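Local coordinates for protein cyclic GMP-AMP synthase-like receptor (Tribolium castaneum, PDB 7LT2) that senses double-stranded RNA and, in response, joins ATP and GTP into the cyclic dinucleotide 2',3'-cGAMP, a signal of innate immunity, at residues I14-E19 against E383-L388; K120-L123 against F128-T131; N169-K172 against M177-G180; Q319-Y324 against N329-H334. One frame throughout, in Å; residues are numbered along the deposited sequence.

Interaction 1: I14-E19 against E383-L388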
loop_
_atom_site.group_PDB
_atom_site.type_symbol
_atom_site.label_atom_id
_atom_site.label_comp_id
_atom_site.label_asym_id
_atom_site.label_seq_id
_atom_site.Cartn_x
_atom_site.Cartn_y
_atom_site.Cartn_z
ATOM N N ILE A 14 -19.797 0.580 -0.339
ATOM C CA ILE A 14 -18.427 0.089 -0.390
ATOM C C ILE A 14 -17.481 1.151 -0.932
ATOM O O ILE A 14 -16.511 1.519 -0.262
ATOM C CB ILE A 14 -18.338 -1.206 -1.216
ATOM C CG1 ILE A 14 -19.144 -2.315 -0.538
ATOM C CG2 ILE A 14 -16.883 -1.644 -1.351
ATOM C CD1 ILE A 14 -18.958 -3.675 -1.168
ATOM N N SER A 15 -17.748 1.653 -2.135
ATOM C CA SER A 15 -16.773 2.460 -2.864
ATOM C C SER A 15 -17.053 3.949 -2.714
ATOM O O SER A 15 -18.170 4.407 -2.970
ATOM C CB SER A 15 -16.760 2.095 -4.350
ATOM O OG SER A 15 -16.224 0.802 -4.557
ATOM N N LEU A 16 -16.018 4.702 -2.337
ATOM C CA LEU A 16 -16.097 6.153 -2.404
ATOM C C LEU A 16 -16.319 6.579 -3.854
ATOM O O LEU A 16 -15.679 6.037 -4.763
ATOM C CB LEU A 16 -14.810 6.786 -1.858
ATOM C CG LEU A 16 -14.832 8.304 -1.649
ATOM C CD1 LEU A 16 -15.680 8.675 -0.448
ATOM C CD2 LEU A 16 -13.423 8.875 -1.507
ATOM N N PRO A 17 -17.229 7.523 -4.111
ATOM C CA PRO A 17 -17.455 7.976 -5.491
ATOM C C PRO A 17 -16.159 8.449 -6.131
ATOM O O PRO A 17 -15.326 9.086 -5.483
ATOM C CB PRO A 17 -18.454 9.127 -5.330
ATOM C CG PRO A 17 -19.124 8.872 -4.023
ATOM C CD PRO A 17 -18.091 8.224 -3.146
ATOM N N GLU A 18 -15.994 8.130 -7.417
ATOM C CA GLU A 18 -14.699 8.354 -8.057
ATOM C C GLU A 18 -14.355 9.835 -8.149
ATOM O O GLU A 18 -13.174 10.198 -8.092
ATOM C CB GLU A 18 -14.674 7.700 -9.441
ATOM C CG GLU A 18 -13.302 7.731 -10.122
ATOM C CD GLU A 18 -12.194 7.058 -9.308
ATOM O OE1 GLU A 18 -12.483 6.098 -8.556
ATOM O OE2 GLU A 18 -11.024 7.493 -9.428
ATOM N N GLU A 19 -15.359 10.705 -8.277
ATOM C CA GLU A 19 -15.083 12.138 -8.301
ATOM C C GLU A 19 -14.437 12.597 -6.997
ATOM O O GLU A 19 -13.517 13.426 -7.006
ATOM C CB GLU A 19 -16.374 12.907 -8.578
ATOM C CG GLU A 19 -16.175 14.385 -8.816
ATOM C CD GLU A 19 -17.454 15.078 -9.230
ATOM O OE1 GLU A 19 -17.796 15.032 -10.431
ATOM O OE2 GLU A 19 -18.122 15.659 -8.348
ATOM N N GLU A 383 -21.544 10.893 0.521
ATOM C CA GLU A 383 -20.962 12.013 1.254
ATOM C C GLU A 383 -19.961 11.547 2.309
ATOM O O GLU A 383 -19.740 12.231 3.312
ATOM C CB GLU A 383 -22.057 12.867 1.892
ATOM C CG GLU A 383 -23.100 13.391 0.905
ATOM C CD GLU A 383 -22.508 14.265 -0.195
ATOM O OE1 GLU A 383 -21.434 14.872 0.017
ATOM O OE2 GLU A 383 -23.126 14.347 -1.278
ATOM N N ALA A 384 -19.331 10.392 2.083
ATOM C CA ALA A 384 -18.403 9.837 3.065
ATOM C C ALA A 384 -17.135 10.679 3.191
ATOM O O ALA A 384 -16.585 10.819 4.290
ATOM C CB ALA A 384 -18.054 8.398 2.693
ATOM N N LEU A 385 -16.647 11.243 2.085
ATOM C CA LEU A 385 -15.431 12.057 2.103
ATOM C C LEU A 385 -15.472 13.052 0.953
ATOM O O LEU A 385 -14.727 12.926 -0.027
ATOM C CB LEU A 385 -14.188 11.176 2.019
ATOM C CG LEU A 385 -12.858 11.859 2.369
ATOM C CD1 LEU A 385 -12.852 12.258 3.839
ATOM C CD2 LEU A 385 -11.667 10.972 2.033
ATOM N N PRO A 386 -16.328 14.069 1.047
ATOM C CA PRO A 386 -16.394 15.078 -0.021
ATOM C C PRO A 386 -15.085 15.843 -0.129
ATOM O O PRO A 386 -14.549 16.333 0.869
ATOM C CB PRO A 386 -17.545 15.993 0.421
ATOM C CG PRO A 386 -18.294 15.220 1.454
ATOM C CD PRO A 386 -17.312 14.324 2.115
ATOM N N ALA A 387 -14.563 15.939 -1.354
ATOM C CA ALA A 387 -13.357 16.735 -1.566
ATOM C C ALA A 387 -13.628 18.209 -1.311
ATOM O O ALA A 387 -12.728 18.946 -0.890
ATOM C CB ALA A 387 -12.822 16.524 -2.983
ATOM N N LEU A 388 -14.858 18.650 -1.562
ATOM C CA LEU A 388 -15.316 19.984 -1.205
ATOM C C LEU A 388 -16.269 19.853 -0.025
ATOM O O LEU A 388 -17.447 19.509 -0.214
ATOM C CB LEU A 388 -16.016 20.641 -2.397
ATOM C CG LEU A 388 -16.275 22.141 -2.331
ATOM C CD1 LEU A 388 -14.955 22.896 -2.308
ATOM C CD2 LEU A 388 -17.137 22.572 -3.510
#

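Interaction 2: K120-L123 against F128-T131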
loop_
_atom_site.group_PDB
_atom_site.type_symbol
_atom_site.label_atom_id
_atom_site.label_comp_id
_atom_site.label_asym_id
_atom_site.label_seq_id
_atom_site.Cartn_x
_atom_site.Cartn_y
_atom_site.Cartn_z
ATOM N N LYS A 120 27.670 7.141 7.518
ATOM C CA LYS A 120 27.282 7.330 8.915
ATOM C C LYS A 120 25.777 7.223 9.095
ATOM O O LYS A 120 25.303 6.669 10.094
ATOM C CB LYS A 120 27.732 8.699 9.429
ATOM C CG LYS A 120 29.204 8.943 9.567
ATOM C CD LYS A 120 29.390 10.302 10.235
ATOM C CE LYS A 120 30.557 11.053 9.656
ATOM N NZ LYS A 120 30.362 11.271 8.206
ATOM N N LYS A 121 25.012 7.782 8.157
ATOM C CA LYS A 121 23.573 7.928 8.352
ATOM C C LYS A 121 22.789 6.682 7.966
ATOM O O LYS A 121 21.710 6.451 8.522
ATOM C CB LYS A 121 23.037 9.118 7.548
ATOM C CG LYS A 121 23.573 10.477 7.970
ATOM C CD LYS A 121 23.258 10.787 9.418
ATOM C CE LYS A 121 23.735 12.184 9.791
ATOM N NZ LYS A 121 23.121 13.230 8.930
ATOM N N PHE A 122 23.291 5.875 7.027
ATOM C CA PHE A 122 22.494 4.801 6.446
ATOM C C PHE A 122 23.069 3.399 6.585
ATOM O O PHE A 122 22.298 2.437 6.484
ATOM C CB PHE A 122 22.265 5.043 4.944
ATOM C CG PHE A 122 21.380 6.207 4.630
ATOM C CD1 PHE A 122 21.917 7.472 4.446
ATOM C CD2 PHE A 122 20.014 6.032 4.470
ATOM C CE1 PHE A 122 21.101 8.547 4.125
ATOM C CE2 PHE A 122 19.196 7.102 4.154
ATOM C CZ PHE A 122 19.742 8.362 3.982
ATOM N N LEU A 123 24.376 3.241 6.779
ATOM C CA LEU A 123 25.032 1.956 6.586
ATOM C C LEU A 123 25.508 1.364 7.905
ATOM O O LEU A 123 26.006 2.077 8.780
ATOM C CB LEU A 123 26.222 2.088 5.633
ATOM C CG LEU A 123 25.852 2.624 4.251
ATOM C CD1 LEU A 123 27.091 2.677 3.352
ATOM C CD2 LEU A 123 24.748 1.766 3.628
ATOM N N PHE A 128 26.373 -2.360 4.588
ATOM C CA PHE A 128 25.022 -2.849 4.352
ATOM C C PHE A 128 24.021 -1.755 4.687
ATOM O O PHE A 128 24.138 -1.098 5.725
ATOM C CB PHE A 128 24.728 -4.094 5.186
ATOM C CG PHE A 128 25.269 -5.363 4.597
ATOM C CD1 PHE A 128 24.511 -6.100 3.703
ATOM C CD2 PHE A 128 26.532 -5.823 4.942
ATOM C CE1 PHE A 128 25.003 -7.275 3.160
ATOM C CE2 PHE A 128 27.027 -6.997 4.401
ATOM C CZ PHE A 128 26.263 -7.721 3.509
ATOM N N LEU A 129 23.049 -1.558 3.799
ATOM C CA LEU A 129 21.950 -0.642 4.070
ATOM C C LEU A 129 21.172 -1.123 5.284
ATOM O O LEU A 129 20.792 -2.294 5.364
ATOM C CB LEU A 129 21.021 -0.559 2.858
ATOM C CG LEU A 129 20.979 0.697 1.990
ATOM C CD1 LEU A 129 19.783 0.620 1.033
ATOM C CD2 LEU A 129 20.930 1.974 2.825
ATOM N N ASP A 130 20.918 -0.219 6.227
ATOM C CA ASP A 130 20.325 -0.584 7.507
ATOM C C ASP A 130 18.943 0.048 7.636
ATOM O O ASP A 130 18.796 1.261 7.473
ATOM C CB ASP A 130 21.241 -0.153 8.660
ATOM C CG ASP A 130 20.767 -0.655 10.007
ATOM O OD1 ASP A 130 19.790 -0.095 10.538
ATOM O OD2 ASP A 130 21.368 -1.616 10.532
ATOM N N THR A 131 17.936 -0.779 7.942
ATOM C CA THR A 131 16.563 -0.281 8.015
ATOM C C THR A 131 16.381 0.688 9.177
ATOM O O THR A 131 15.741 1.733 9.022
ATOM C CB THR A 131 15.573 -1.441 8.140
ATOM O OG1 THR A 131 15.879 -2.216 9.306
ATOM C CG2 THR A 131 15.621 -2.331 6.917
#

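Interaction 3: N169-K172 against M177-G180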
loop_
_atom_site.group_PDB
_atom_site.type_symbol
_atom_site.label_atom_id
_atom_site.label_comp_id
_atom_site.label_asym_id
_atom_site.label_seq_id
_atom_site.Cartn_x
_atom_site.Cartn_y
_atom_site.Cartn_z
ATOM N N ASN A 169 -1.209 17.730 11.238
ATOM C CA ASN A 169 -0.809 17.242 12.543
ATOM C C ASN A 169 0.084 16.024 12.346
ATOM O O ASN A 169 0.088 15.407 11.279
ATOM C CB ASN A 169 -2.038 16.904 13.393
ATOM C CG ASN A 169 -2.873 18.132 13.716
ATOM O OD1 ASN A 169 -2.489 18.951 14.553
ATOM N ND2 ASN A 169 -4.016 18.266 13.056
ATOM N N TRP A 170 0.873 15.689 13.363
ATOM C CA TRP A 170 1.824 14.604 13.167
ATOM C C TRP A 170 2.056 13.850 14.464
ATOM O O TRP A 170 1.867 14.376 15.567
ATOM C CB TRP A 170 3.166 15.103 12.632
ATOM C CG TRP A 170 3.908 15.866 13.644
ATOM C CD1 TRP A 170 4.770 15.372 14.585
ATOM C CD2 TRP A 170 3.839 17.269 13.859
ATOM N NE1 TRP A 170 5.251 16.391 15.365
ATOM C CE2 TRP A 170 4.694 17.569 14.939
ATOM C CE3 TRP A 170 3.145 18.309 13.238
ATOM C CZ2 TRP A 170 4.876 18.864 15.409
ATOM C CZ3 TRP A 170 3.332 19.591 13.701
ATOM C CH2 TRP A 170 4.184 19.859 14.780
ATOM N N TRP A 171 2.511 12.612 14.302
ATOM C CA TRP A 171 2.797 11.694 15.398
ATOM C C TRP A 171 3.539 10.502 14.811
ATOM O O TRP A 171 3.618 10.335 13.593
ATOM C CB TRP A 171 1.513 11.248 16.110
ATOM C CG TRP A 171 0.499 10.639 15.177
ATOM C CD1 TRP A 171 0.401 9.326 14.815
ATOM C CD2 TRP A 171 -0.562 11.323 14.492
ATOM N NE1 TRP A 171 -0.650 9.152 13.943
ATOM C CE2 TRP A 171 -1.257 10.362 13.731
ATOM C CE3 TRP A 171 -0.989 12.654 14.449
ATOM C CZ2 TRP A 171 -2.349 10.691 12.929
ATOM C CZ3 TRP A 171 -2.078 12.979 13.653
ATOM C CH2 TRP A 171 -2.748 12.000 12.909
ATOM N N LYS A 172 4.070 9.659 15.688
ATOM C CA LYS A 172 4.794 8.465 15.258
ATOM C C LYS A 172 4.197 7.256 15.967
ATOM O O LYS A 172 4.523 6.981 17.124
ATOM C CB LYS A 172 6.285 8.603 15.538
ATOM C CG LYS A 172 7.131 7.527 14.901
ATOM C CD LYS A 172 8.599 7.905 14.946
ATOM C CE LYS A 172 9.465 6.800 14.370
ATOM N NZ LYS A 172 9.382 5.567 15.197
ATOM N N MET A 177 6.868 8.287 10.387
ATOM C CA MET A 177 6.039 9.397 10.832
ATOM C C MET A 177 4.718 9.395 10.079
ATOM O O MET A 177 4.666 9.060 8.895
ATOM C CB MET A 177 6.753 10.728 10.592
ATOM C CG MET A 177 8.034 10.899 11.375
ATOM S SD MET A 177 7.658 11.124 13.114
ATOM C CE MET A 177 6.457 12.454 13.031
ATOM N N THR A 178 3.648 9.779 10.770
ATOM C CA THR A 178 2.340 9.975 10.156
ATOM C C THR A 178 2.020 11.461 10.096
ATOM O O THR A 178 2.181 12.175 11.092
ATOM C CB THR A 178 1.242 9.245 10.940
ATOM O OG1 THR A 178 1.497 7.833 10.938
ATOM C CG2 THR A 178 -0.145 9.523 10.333
ATOM N N LEU A 179 1.571 11.925 8.935
ATOM C CA LEU A 179 0.977 13.249 8.803
ATOM C C LEU A 179 -0.536 13.102 8.703
ATOM O O LEU A 179 -1.040 12.469 7.770
ATOM C CB LEU A 179 1.506 13.981 7.569
ATOM C CG LEU A 179 3.014 14.217 7.463
ATOM C CD1 LEU A 179 3.337 15.110 6.250
ATOM C CD2 LEU A 179 3.590 14.810 8.736
ATOM N N GLY A 180 -1.255 13.689 9.655
ATOM C CA GLY A 180 -2.700 13.788 9.547
ATOM C C GLY A 180 -3.091 15.066 8.831
ATOM O O GLY A 180 -2.818 16.161 9.329
HETATM O O HOH W 1 -5.112 17.241 10.675
#

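Interaction 4: Q319-Y324 against N329-H334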
loop_
_atom_site.group_PDB
_atom_site.type_symbol
_atom_site.label_atom_id
_atom_site.label_comp_id
_atom_site.label_asym_id
_atom_site.label_seq_id
_atom_site.Cartn_x
_atom_site.Cartn_y
_atom_site.Cartn_z
ATOM N N GLN A 319 -4.936 -23.768 3.313
ATOM C CA GLN A 319 -4.077 -23.140 4.316
ATOM C C GLN A 319 -2.763 -22.649 3.710
ATOM O O GLN A 319 -1.718 -22.659 4.362
ATOM C CB GLN A 319 -3.834 -24.085 5.500
ATOM C CG GLN A 319 -5.139 -24.534 6.146
ATOM C CD GLN A 319 -4.952 -25.385 7.383
ATOM O OE1 GLN A 319 -3.829 -25.638 7.823
ATOM N NE2 GLN A 319 -6.064 -25.837 7.954
ATOM N N SER A 320 -2.810 -22.190 2.461
ATOM C CA SER A 320 -1.616 -21.677 1.800
ATOM C C SER A 320 -2.012 -20.577 0.828
ATOM O O SER A 320 -2.837 -20.801 -0.063
ATOM C CB SER A 320 -0.872 -22.795 1.067
ATOM O OG SER A 320 0.193 -22.267 0.292
ATOM N N ILE A 321 -1.440 -19.391 1.014
ATOM C CA ILE A 321 -1.510 -18.320 0.025
ATOM C C ILE A 321 -0.074 -17.918 -0.280
ATOM O O ILE A 321 0.508 -17.100 0.450
ATOM C CB ILE A 321 -2.336 -17.124 0.521
ATOM C CG1 ILE A 321 -3.758 -17.566 0.866
ATOM C CG2 ILE A 321 -2.359 -16.021 -0.537
ATOM C CD1 ILE A 321 -4.646 -16.435 1.384
ATOM N N PRO A 322 0.546 -18.491 -1.308
ATOM C CA PRO A 322 1.936 -18.135 -1.616
ATOM C C PRO A 322 2.050 -16.660 -1.963
ATOM O O PRO A 322 1.233 -16.114 -2.708
ATOM C CB PRO A 322 2.277 -19.027 -2.815
ATOM C CG PRO A 322 1.295 -20.153 -2.751
ATOM C CD PRO A 322 0.036 -19.556 -2.188
ATOM N N TYR A 323 3.052 -16.009 -1.376
ATOM C CA TYR A 323 3.468 -14.693 -1.833
ATOM C C TYR A 323 3.646 -14.738 -3.345
ATOM O O TYR A 323 4.313 -15.629 -3.876
ATOM C CB TYR A 323 4.767 -14.306 -1.118
ATOM C CG TYR A 323 5.335 -12.935 -1.420
ATOM C CD1 TYR A 323 4.518 -11.818 -1.547
ATOM C CD2 TYR A 323 6.709 -12.757 -1.540
ATOM C CE1 TYR A 323 5.057 -10.568 -1.808
ATOM C CE2 TYR A 323 7.252 -11.518 -1.800
ATOM C CZ TYR A 323 6.427 -10.427 -1.933
ATOM O OH TYR A 323 6.987 -9.192 -2.192
ATOM N N TYR A 324 2.995 -13.808 -4.045
ATOM C CA TYR A 324 2.937 -13.896 -5.501
ATOM C C TYR A 324 4.319 -13.786 -6.133
ATOM O O TYR A 324 4.571 -14.386 -7.186
ATOM C CB TYR A 324 2.013 -12.808 -6.048
ATOM C CG TYR A 324 1.906 -12.783 -7.554
ATOM C CD1 TYR A 324 1.187 -13.760 -8.235
ATOM C CD2 TYR A 324 2.519 -11.781 -8.295
ATOM C CE1 TYR A 324 1.084 -13.739 -9.617
ATOM C CE2 TYR A 324 2.414 -11.750 -9.673
ATOM C CZ TYR A 324 1.702 -12.735 -10.327
ATOM O OH TYR A 324 1.604 -12.711 -11.699
ATOM N N ASN A 329 7.302 -18.087 0.439
ATOM C CA ASN A 329 6.705 -17.354 1.549
ATOM C C ASN A 329 5.205 -17.638 1.533
ATOM O O ASN A 329 4.499 -17.186 0.628
ATOM C CB ASN A 329 6.995 -15.859 1.412
ATOM C CG ASN A 329 6.556 -15.054 2.622
ATOM O OD1 ASN A 329 5.511 -15.313 3.218
ATOM N ND2 ASN A 329 7.366 -14.068 2.996
ATOM N N ASN A 330 4.722 -18.399 2.516
ATOM C CA ASN A 330 3.287 -18.632 2.683
ATOM C C ASN A 330 2.723 -17.509 3.547
ATOM O O ASN A 330 3.005 -17.439 4.748
ATOM C CB ASN A 330 3.027 -20.005 3.300
ATOM C CG ASN A 330 1.545 -20.287 3.537
ATOM O OD1 ASN A 330 0.668 -19.504 3.162
ATOM N ND2 ASN A 330 1.264 -21.425 4.157
ATOM N N LEU A 331 1.925 -16.632 2.932
ATOM C CA LEU A 331 1.459 -15.433 3.622
ATOM C C LEU A 331 0.601 -15.759 4.840
ATOM O O LEU A 331 0.519 -14.949 5.769
ATOM C CB LEU A 331 0.679 -14.539 2.656
ATOM C CG LEU A 331 1.488 -13.946 1.504
ATOM C CD1 LEU A 331 0.622 -13.014 0.660
ATOM C CD2 LEU A 331 2.715 -13.216 2.034
ATOM N N ILE A 332 -0.046 -16.919 4.860
ATOM C CA ILE A 332 -0.855 -17.315 6.005
ATOM C C ILE A 332 -0.242 -18.511 6.731
ATOM O O ILE A 332 -0.928 -19.191 7.491
ATOM C CB ILE A 332 -2.313 -17.595 5.601
ATOM C CG1 ILE A 332 -2.384 -18.676 4.525
ATOM C CG2 ILE A 332 -2.989 -16.321 5.134
ATOM C CD1 ILE A 332 -3.807 -19.078 4.169
ATOM N N GLY A 333 1.047 -18.772 6.508
ATOM C CA GLY A 333 1.713 -19.867 7.191
ATOM C C GLY A 333 1.748 -19.719 8.697
ATOM O O GLY A 333 1.915 -20.718 9.407
ATOM N N HIS A 334 1.578 -18.500 9.204
ATOM C CA HIS A 334 1.607 -18.243 10.637
ATOM C C HIS A 334 0.246 -18.395 11.306
ATOM O O HIS A 334 0.179 -18.394 12.539
ATOM C CB HIS A 334 2.143 -16.834 10.907
ATOM C CG HIS A 334 1.301 -15.748 10.313
ATOM N ND1 HIS A 334 1.255 -15.502 8.958
ATOM C CD2 HIS A 334 0.462 -14.853 10.887
ATOM C CE1 HIS A 334 0.427 -14.500 8.723
ATOM N NE2 HIS A 334 -0.068 -14.089 9.876
#

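Interaction 1: I14-E19 against E383-L388
Leu16 meets Ala384 and Leu385 through a single methyl group, CD1, and this apolar touch places the C-terminal tail of a cGAS-like nucleotidyltransferase of the Mab-21 family beside the turn that leads into the long helix 18-42. The methyl rests on the tail where Ala384 passes into Leu385: Leu16 CD1 is 3.9 Å from Ala384 CB and 3.8 Å from Leu385 CB, and it comes to 3.7 Å from Leu385 N. The backbones themselves stay well apart, with 7.0 Å between Leu16 CA and Ala384 CA, and no hydrogen bond passes between the two segments. The buried surface is correspondingly small, 154 Å² summed over both sides. Leu16 and Leu385 meet at a slant, and both also pack on Pro68, which thus belongs to the same small apolar cluster; Val21 adds to it on the Leu16 side.

The next shell adds polar bonds to both segments. Pro17 occupies the N-cap position of helix 18-42, and the first turns of that helix reach across to the tail: Asn24 ND2 binds Leu385 O, while Asp20 OD1 accepts from Ala387 N. On the N-terminal side, Ser15 OG is held by Asn10 OD1 and Lys263 NZ; Ile14, by contrast, simply packs on helix 258-272. The side chain of Leu385 lies about 9 Å from that of Phe71, probably part of the ATP site. With CG opposite the backbone N (chi1 -170°) and chi2 at 73°, Leu16 brings CD1, not CD2, against Leu385 CB.

Interaction 2: K120-L123 against F128-T131
Leu123 and Leu129 form a single backbone bridge, secured by one hydrogen bond in which Asp130 N donates to Phe122 O over 3.0 Å, with 149° at the hydrogen. Beside it, Leu123 CA approaches Phe128 O at 3.3 Å in a CA-H...O contact. Among the side chains, the CD2 branch of Leu123 lies over the facing backbone, 3.7 Å from Leu129 CA, and meets Leu129 CD2 at 3.9 Å. That same Leu129 methyl also reaches Phe122 CB, at 4.0 Å.

The pairing closes a short helix-loop-helix connection, bringing the end of helix 118-122 beside the start of helix 131-147. Asp130 is the N-cap of the second helix: with CG opposite the backbone N (chi1 -173°), its carboxylate turns from Phe122 O and OD1 takes the N-H of Lys133. Lys133 NZ in turn binds Lys120 O and Leu123 O, so the second helix also satisfies carbonyls at the end of the first. Beyond the loop, the ring of Phe122 stacks with Phe118 and meets Trp137, while Leu129 O receives Trp240 NE1 and the Leu129 backbone pairs with Leu98 of strand 95-100.

Interaction 3: N169-K172 against M177-G180
Asn169 and Gly180 form a hydrogen-bonded antiparallel pair: Asn169 N gives to Gly180 O at 2.9 Å, and Gly180 N returns a bond of 2.7 Å to Asn169 O. Two residues on, the pair of Trp171 and Thr178 is less even. Thr178 N reaches Trp171 O at 2.9 Å and nearly straight (170° at the hydrogen), whereas Trp171 N to Thr178 O is stretched to 3.3 Å. A water further satisfies Gly180 O, donating to it while accepting from Asn169 ND2; the other amide atom, OD1, binds Thr156 OG1.

Between these pairs, Trp170 and Leu179 make a non-hydrogen-bonded pair, where Trp170 CA makes a CA-H...O contact of 3.2 Å with Thr178 O. On the Trp171 face of the sheet the indole folds back over the neighbouring strand, chi1 55° placing CG between N and C, and covers Thr178: CB lies over the five-membered ring, 3.9 Å from its centroid, a CH-pi contact. Thr178 OG1 is engaged by Asp193 OD1, and Asp193 is a probable catalytic metal ligand. Met177 is folded so that CE sits 3.7 Å from Trp170 CD1, while SD rests against Lys172 CB and CD, the Met177 and Lys172 side chains crossing at about a right angle.

These strands, 164-171 and 177-183, form a beta hairpin, continued by strand 188-200 beside Leu179, while helix 131-147 packs on Trp170, Lys172 and Met177.

Interaction 4: Q319-Y324 against N329-H334
Asn330 presents its flat amide to the backbone of Gln319-Ile321, one face meeting Ile321 N and the other taken by Ile332 N of its own segment, with ND2 at the edge. Both face donors lie above the carbonyl plane, at 3.0 Å from Ile321 N to Asn330 OD1 and 3.2 Å from Ile332 N to Asn330 OD1. At the edge, ND2 donates nearly in the amide plane to a lone pair of Gln319 O (3.2 Å, 165° at the hydrogen). Three bonds therefore fix the rotation of the group: chi1 178° sets CG opposite the backbone N, and chi2 of 5° turns the amide so that ND2 meets Gln319 O.

Backbone bonds carry the pairing on: Leu331 N to Ile321 O at 2.9 Å and Tyr323 N to Asn329 O at 2.7 Å flank the single bridge of Pro322 with Asn330. Apolar groups close around them. Ile332 CD1 meets Ile321 CG1 at 3.6 Å, and Leu331 CD2 lies 3.9 Å from Tyr323 CB.

Helix 278-291 packs on Tyr323, Leu331 and Ile332, the last touching Tyr280, a probable ATP-site residue. Gln319 leaves helix 301-318 in a Schellman motif; Asn330 opens both an Asx turn and a type I turn in the loop joining helices 301-318 and 337-354 of the HhH/H2TH-like domain.

How the interactions relate
Interactions 1 and 2 are buried, while interactions 3 and 4 are partly so. Interaction 1 is purely apolar and joins opposite ends of the chain; the other three each close a local turn across four intervening residues. Their polar content differs with place: a single backbone bond beside a helix N-cap in interaction 2, a ladder of four between regular strands in interaction 3, and backbone bonds mixed with an asparagine amide in the irregular loop of interaction 4. Interactions 2 and 3 lie in the nucleotidyltransferase domain and share helix 131-147, yet their centres are 24 Å apart. Interaction 4, in the HhH/H2TH-like domain, lies about 32 Å from interaction 3, centre to centre.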